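Local coordinates for protein putative methyltransferase (Emericella variicolor, PDB 7DMB) that probably transfers methyl groups from S-adenosyl-L-methionine as a trans-acting enzyme of calbistrin biosynthesis, and is seen here with S-adenosyl-L-homocysteine bound, at residues K305-P316 with P371-V382. Numbering follows the deposited sequence.
Sequences KGFLFNQELSPP and PFYYNANMLARV
Gln-311 and Asn-377 face each other in the antiparallel pairing of strand 306-313 with strand 375-382, within a seven-stranded sheet of order 3-2-1-4-5-7-6, the signature of the class I (Rossmann-like) methyltransferase fold; the N-to-C directions of the two strand segments lie 163° apart. Seven consecutive bridges, from Phe-307 with Arg-381 to Leu-313 with Asn-375, fix the register, and Ser-314 N to Tyr-374 O (2.9 Å) carries the backbone bonding beyond the strand. From CB, 3.9 Å from Asn-377 OD1, the Gln-311 chain runs to CG, which, set anti to the backbone N (chi1 -167°), comes nearer that oxygen and meets Asn-375 CG at 3.7 Å. The amide carbon CD continues over Asn-375, the two amides stacked with planes 5° apart; Asn-375 OD1 is hydrogen-bonded to Asn-283 ND2. At the tip NE2 donates to Asn-377 OD1 (2.7 Å), the acceptor lying near the amide plane of Gln-311 and the donor in the carbonyl plane of Asn-377, while OE1 is hydrogen-bonded to Ser-282 OG outside the pair. With both ends engaged, the amide's rotation is fixed. The side chain of Gln-311 lies about 7 Å from the bound S-adenosyl-L-homocysteine, without touching it. Farther along the same face, Arg-381 CG sits over the Phe-307 ring, a CH-pi contact 4.0 Å from the centroid. Tyr-373 OH donates to Ser-314 OG at 2.6 Å, the serine oxygen near the plane of the tyrosine ring.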
loop_
_atom_site.group_PDB
_atom_site.type_symbol
_atom_site.label_atom_id
_atom_site.label_comp_id
_atom_site.label_asym_id
_atom_site.label_seq_id
_atom_site.Cartn_x
_atom_site.Cartn_y
_atom_site.Cartn_z
ATOM N N LYS A 305 -23.763 0.056 10.915
ATOM C CA LYS A 305 -22.708 0.129 11.921
ATOM C C LYS A 305 -21.359 -0.374 11.405
ATOM O O LYS A 305 -20.448 -0.595 12.203
ATOM C CB LYS A 305 -23.120 -0.652 13.174
ATOM C CG LYS A 305 -24.316 -0.027 13.923
ATOM C CD LYS A 305 -25.186 -1.078 14.627
ATOM C CE LYS A 305 -25.045 -1.006 16.146
ATOM N NZ LYS A 305 -25.357 -2.314 16.820
ATOM N N GLY A 306 -21.204 -0.541 10.086
ATOM C CA GLY A 306 -19.994 -1.128 9.542
ATOM C C GLY A 306 -18.792 -0.175 9.528
ATOM O O GLY A 306 -18.895 1.018 9.810
ATOM N N PHE A 307 -17.628 -0.742 9.186
ATOM C CA PHE A 307 -16.344 -0.056 9.251
ATOM C C PHE A 307 -15.559 -0.275 7.970
ATOM O O PHE A 307 -15.570 -1.371 7.392
ATOM C CB PHE A 307 -15.473 -0.554 10.429
ATOM C CG PHE A 307 -15.816 0.062 11.761
ATOM C CD1 PHE A 307 -15.200 1.233 12.188
ATOM C CD2 PHE A 307 -16.748 -0.541 12.598
ATOM C CE1 PHE A 307 -15.507 1.784 13.415
ATOM C CE2 PHE A 307 -17.064 0.017 13.819
ATOM C CZ PHE A 307 -16.445 1.165 14.235
ATOM N N LEU A 308 -14.863 0.776 7.545
ATOM C CA LEU A 308 -13.789 0.666 6.568
ATOM C C LEU A 308 -12.460 0.638 7.316
ATOM O O LEU A 308 -12.178 1.536 8.118
ATOM C CB LEU A 308 -13.821 1.836 5.584
ATOM C CG LEU A 308 -12.529 2.025 4.777
ATOM C CD1 LEU A 308 -12.253 0.822 3.869
ATOM C CD2 LEU A 308 -12.617 3.309 3.988
ATOM N N PHE A 309 -11.659 -0.394 7.078
ATOM C CA PHE A 309 -10.273 -0.392 7.520
ATOM C C PHE A 309 -9.408 -0.186 6.289
ATOM O O PHE A 309 -9.400 -1.025 5.377
ATOM C CB PHE A 309 -9.884 -1.669 8.264
ATOM C CG PHE A 309 -8.411 -1.779 8.504
ATOM C CD1 PHE A 309 -7.780 -0.948 9.410
ATOM C CD2 PHE A 309 -7.643 -2.666 7.778
ATOM C CE1 PHE A 309 -6.413 -1.020 9.605
ATOM C CE2 PHE A 309 -6.291 -2.749 7.983
ATOM C CZ PHE A 309 -5.673 -1.913 8.889
ATOM N N ASN A 310 -8.698 0.936 6.262
ATOM C CA ASN A 310 -8.015 1.427 5.068
ATOM C C ASN A 310 -6.534 1.622 5.388
ATOM O O ASN A 310 -6.167 2.498 6.179
ATOM C CB ASN A 310 -8.671 2.725 4.589
ATOM C CG ASN A 310 -8.152 3.203 3.238
ATOM O OD1 ASN A 310 -7.740 2.416 2.386
ATOM N ND2 ASN A 310 -8.188 4.511 3.040
ATOM N N GLN A 311 -5.688 0.787 4.802
ATOM C CA GLN A 311 -4.243 0.889 4.963
ATOM C C GLN A 311 -3.691 1.625 3.748
ATOM O O GLN A 311 -3.851 1.151 2.616
ATOM C CB GLN A 311 -3.628 -0.505 5.089
ATOM C CG GLN A 311 -2.172 -0.565 5.557
ATOM C CD GLN A 311 -1.696 -1.998 5.719
ATOM O OE1 GLN A 311 -1.642 -2.766 4.748
ATOM N NE2 GLN A 311 -1.370 -2.377 6.953
ATOM N N GLU A 312 -3.043 2.772 3.971
ATOM C CA GLU A 312 -2.712 3.644 2.845
ATOM C C GLU A 312 -1.384 4.370 3.037
ATOM O O GLU A 312 -1.162 5.041 4.047
ATOM C CB GLU A 312 -3.831 4.664 2.611
ATOM C CG GLU A 312 -4.936 4.183 1.661
ATOM C CD GLU A 312 -4.471 4.146 0.206
ATOM O OE1 GLU A 312 -3.448 4.817 -0.117
ATOM O OE2 GLU A 312 -5.135 3.476 -0.617
ATOM N N LEU A 313 -0.526 4.271 2.028
ATOM C CA LEU A 313 0.755 4.968 2.050
ATOM C C LEU A 313 0.584 6.479 2.165
ATOM O O LEU A 313 -0.271 7.085 1.512
ATOM C CB LEU A 313 1.536 4.645 0.782
ATOM C CG LEU A 313 1.991 3.198 0.716
ATOM C CD1 LEU A 313 2.433 2.881 -0.703
ATOM C CD2 LEU A 313 3.115 2.990 1.720
ATOM N N SER A 314 1.401 7.076 3.021
ATOM C CA SER A 314 1.722 8.497 2.908
ATOM C C SER A 314 3.129 8.785 3.455
ATOM O O SER A 314 3.293 9.642 4.327
ATOM C CB SER A 314 0.653 9.345 3.620
ATOM O OG SER A 314 0.348 8.883 4.930
ATOM N N PRO A 315 4.172 8.104 2.961
ATOM C CA PRO A 315 5.517 8.386 3.475
ATOM C C PRO A 315 5.980 9.764 3.043
ATOM O O PRO A 315 5.514 10.303 2.028
ATOM C CB PRO A 315 6.373 7.282 2.820
ATOM C CG PRO A 315 5.700 7.040 1.519
ATOM C CD PRO A 315 4.215 7.154 1.835
ATOM N N PRO A 316 6.884 10.382 3.802
ATOM C CA PRO A 316 7.427 11.680 3.360
ATOM C C PRO A 316 8.383 11.557 2.186
ATOM O O PRO A 316 8.488 12.492 1.382
ATOM C CB PRO A 316 8.135 12.212 4.615
ATOM C CG PRO A 316 8.467 10.992 5.405
ATOM C CD PRO A 316 7.327 10.018 5.156
ATOM N N PRO A 371 8.484 11.061 11.780
ATOM C CA PRO A 371 7.820 11.253 10.492
ATOM C C PRO A 371 8.097 10.161 9.461
ATOM O O PRO A 371 7.497 10.224 8.390
ATOM C CB PRO A 371 8.408 12.580 10.018
ATOM C CG PRO A 371 9.822 12.501 10.496
ATOM C CD PRO A 371 9.797 11.735 11.808
ATOM N N PHE A 372 8.975 9.196 9.748
ATOM C CA PHE A 372 9.425 8.253 8.720
ATOM C C PHE A 372 8.637 6.953 8.857
ATOM O O PHE A 372 9.123 5.924 9.330
ATOM C CB PHE A 372 10.939 8.050 8.791
ATOM C CG PHE A 372 11.719 9.239 8.272
ATOM C CD1 PHE A 372 12.606 9.923 9.083
ATOM C CD2 PHE A 372 11.529 9.689 6.971
ATOM C CE1 PHE A 372 13.317 11.023 8.601
ATOM C CE2 PHE A 372 12.234 10.795 6.477
ATOM C CZ PHE A 372 13.125 11.459 7.295
ATOM N N TYR A 373 7.384 7.025 8.429
ATOM C CA TYR A 373 6.490 5.885 8.350
ATOM C C TYR A 373 6.118 5.689 6.886
ATOM O O TYR A 373 6.374 6.554 6.039
ATOM C CB TYR A 373 5.250 6.100 9.231
ATOM C CG TYR A 373 4.242 7.069 8.665
ATOM C CD1 TYR A 373 3.193 6.633 7.846
ATOM C CD2 TYR A 373 4.337 8.430 8.932
ATOM C CE1 TYR A 373 2.274 7.533 7.316
ATOM C CE2 TYR A 373 3.420 9.334 8.407
ATOM C CZ TYR A 373 2.396 8.893 7.601
ATOM O OH TYR A 373 1.510 9.826 7.090
ATOM N N TYR A 374 5.531 4.530 6.573
ATOM C CA TYR A 374 5.050 4.283 5.219
ATOM C C TYR A 374 3.528 4.250 5.144
ATOM O O TYR A 374 2.934 5.104 4.474
ATOM C CB TYR A 374 5.685 2.994 4.656
ATOM C CG TYR A 374 6.978 3.303 3.907
ATOM C CD1 TYR A 374 6.968 3.564 2.535
ATOM C CD2 TYR A 374 8.203 3.381 4.580
ATOM C CE1 TYR A 374 8.146 3.860 1.844
ATOM C CE2 TYR A 374 9.387 3.695 3.895
ATOM C CZ TYR A 374 9.350 3.930 2.528
ATOM O OH TYR A 374 10.505 4.231 1.837
ATOM N N ASN A 375 2.879 3.332 5.868
ATOM C CA ASN A 375 1.429 3.159 5.855
ATOM C C ASN A 375 0.764 3.828 7.061
ATOM O O ASN A 375 1.219 3.680 8.201
ATOM C CB ASN A 375 1.074 1.673 5.878
ATOM C CG ASN A 375 1.002 1.054 4.509
ATOM O OD1 ASN A 375 0.518 1.660 3.568
ATOM N ND2 ASN A 375 1.448 -0.189 4.400
ATOM N N ALA A 376 -0.351 4.516 6.813
ATOM C CA ALA A 376 -1.319 4.830 7.865
ATOM C C ALA A 376 -2.429 3.769 7.880
ATOM O O ALA A 376 -3.055 3.504 6.849
ATOM C CB ALA A 376 -1.916 6.225 7.669
ATOM N N ASN A 377 -2.660 3.163 9.049
ATOM C CA ASN A 377 -3.724 2.168 9.247
ATOM C C ASN A 377 -4.933 2.897 9.819
ATOM O O ASN A 377 -4.947 3.244 11.004
ATOM C CB ASN A 377 -3.282 1.043 10.189
ATOM C CG ASN A 377 -2.093 0.241 9.644
ATOM O OD1 ASN A 377 -2.246 -0.616 8.761
ATOM N ND2 ASN A 377 -0.897 0.531 10.164
ATOM N N MET A 378 -5.947 3.121 8.980
ATOM C CA MET A 378 -7.081 3.983 9.314
ATOM C C MET A 378 -8.362 3.167 9.452
ATOM O O MET A 378 -8.684 2.346 8.583
ATOM C CB MET A 378 -7.273 5.059 8.247
ATOM C CG MET A 378 -6.119 6.035 8.137
ATOM S SD MET A 378 -6.202 7.058 6.657
ATOM C CE MET A 378 -5.496 5.958 5.437
ATOM N N LEU A 379 -9.103 3.413 10.526
ATOM C CA LEU A 379 -10.426 2.827 10.716
ATOM C C LEU A 379 -11.460 3.947 10.677
ATOM O O LEU A 379 -11.288 4.985 11.321
ATOM C CB LEU A 379 -10.497 2.047 12.033
ATOM C CG LEU A 379 -11.726 1.159 12.263
ATOM C CD1 LEU A 379 -11.888 0.096 11.169
ATOM C CD2 LEU A 379 -11.651 0.488 13.636
ATOM N N ALA A 380 -12.498 3.766 9.879
ATOM C CA ALA A 380 -13.542 4.769 9.739
ATOM C C ALA A 380 -14.885 4.070 9.838
ATOM O O ALA A 380 -15.039 2.948 9.344
ATOM C CB ALA A 380 -13.433 5.510 8.411
ATOM N N ARG A 381 -15.838 4.736 10.486
ATOM C CA ARG A 381 -17.174 4.213 10.739
ATOM C C ARG A 381 -18.192 4.909 9.846
ATOM O O ARG A 381 -18.085 6.107 9.565
ATOM C CB ARG A 381 -17.577 4.411 12.208
ATOM C CG ARG A 381 -18.792 3.628 12.640
ATOM C CD ARG A 381 -19.068 3.761 14.138
ATOM N NE ARG A 381 -19.373 2.440 14.689
ATOM C CZ ARG A 381 -20.523 2.090 15.256
ATOM N NH1 ARG A 381 -21.525 2.961 15.387
ATOM N NH2 ARG A 381 -20.658 0.854 15.687
ATOM N N VAL A 382 -19.197 4.146 9.408
ATOM C CA VAL A 382 -20.293 4.743 8.658
ATOM C C VAL A 382 -20.994 5.777 9.532
ATOM O O VAL A 382 -21.189 5.570 10.738
ATOM C CB VAL A 382 -21.272 3.655 8.186
ATOM C CG1 VAL A 382 -22.496 4.290 7.530
ATOM C CG2 VAL A 382 -20.568 2.674 7.237
#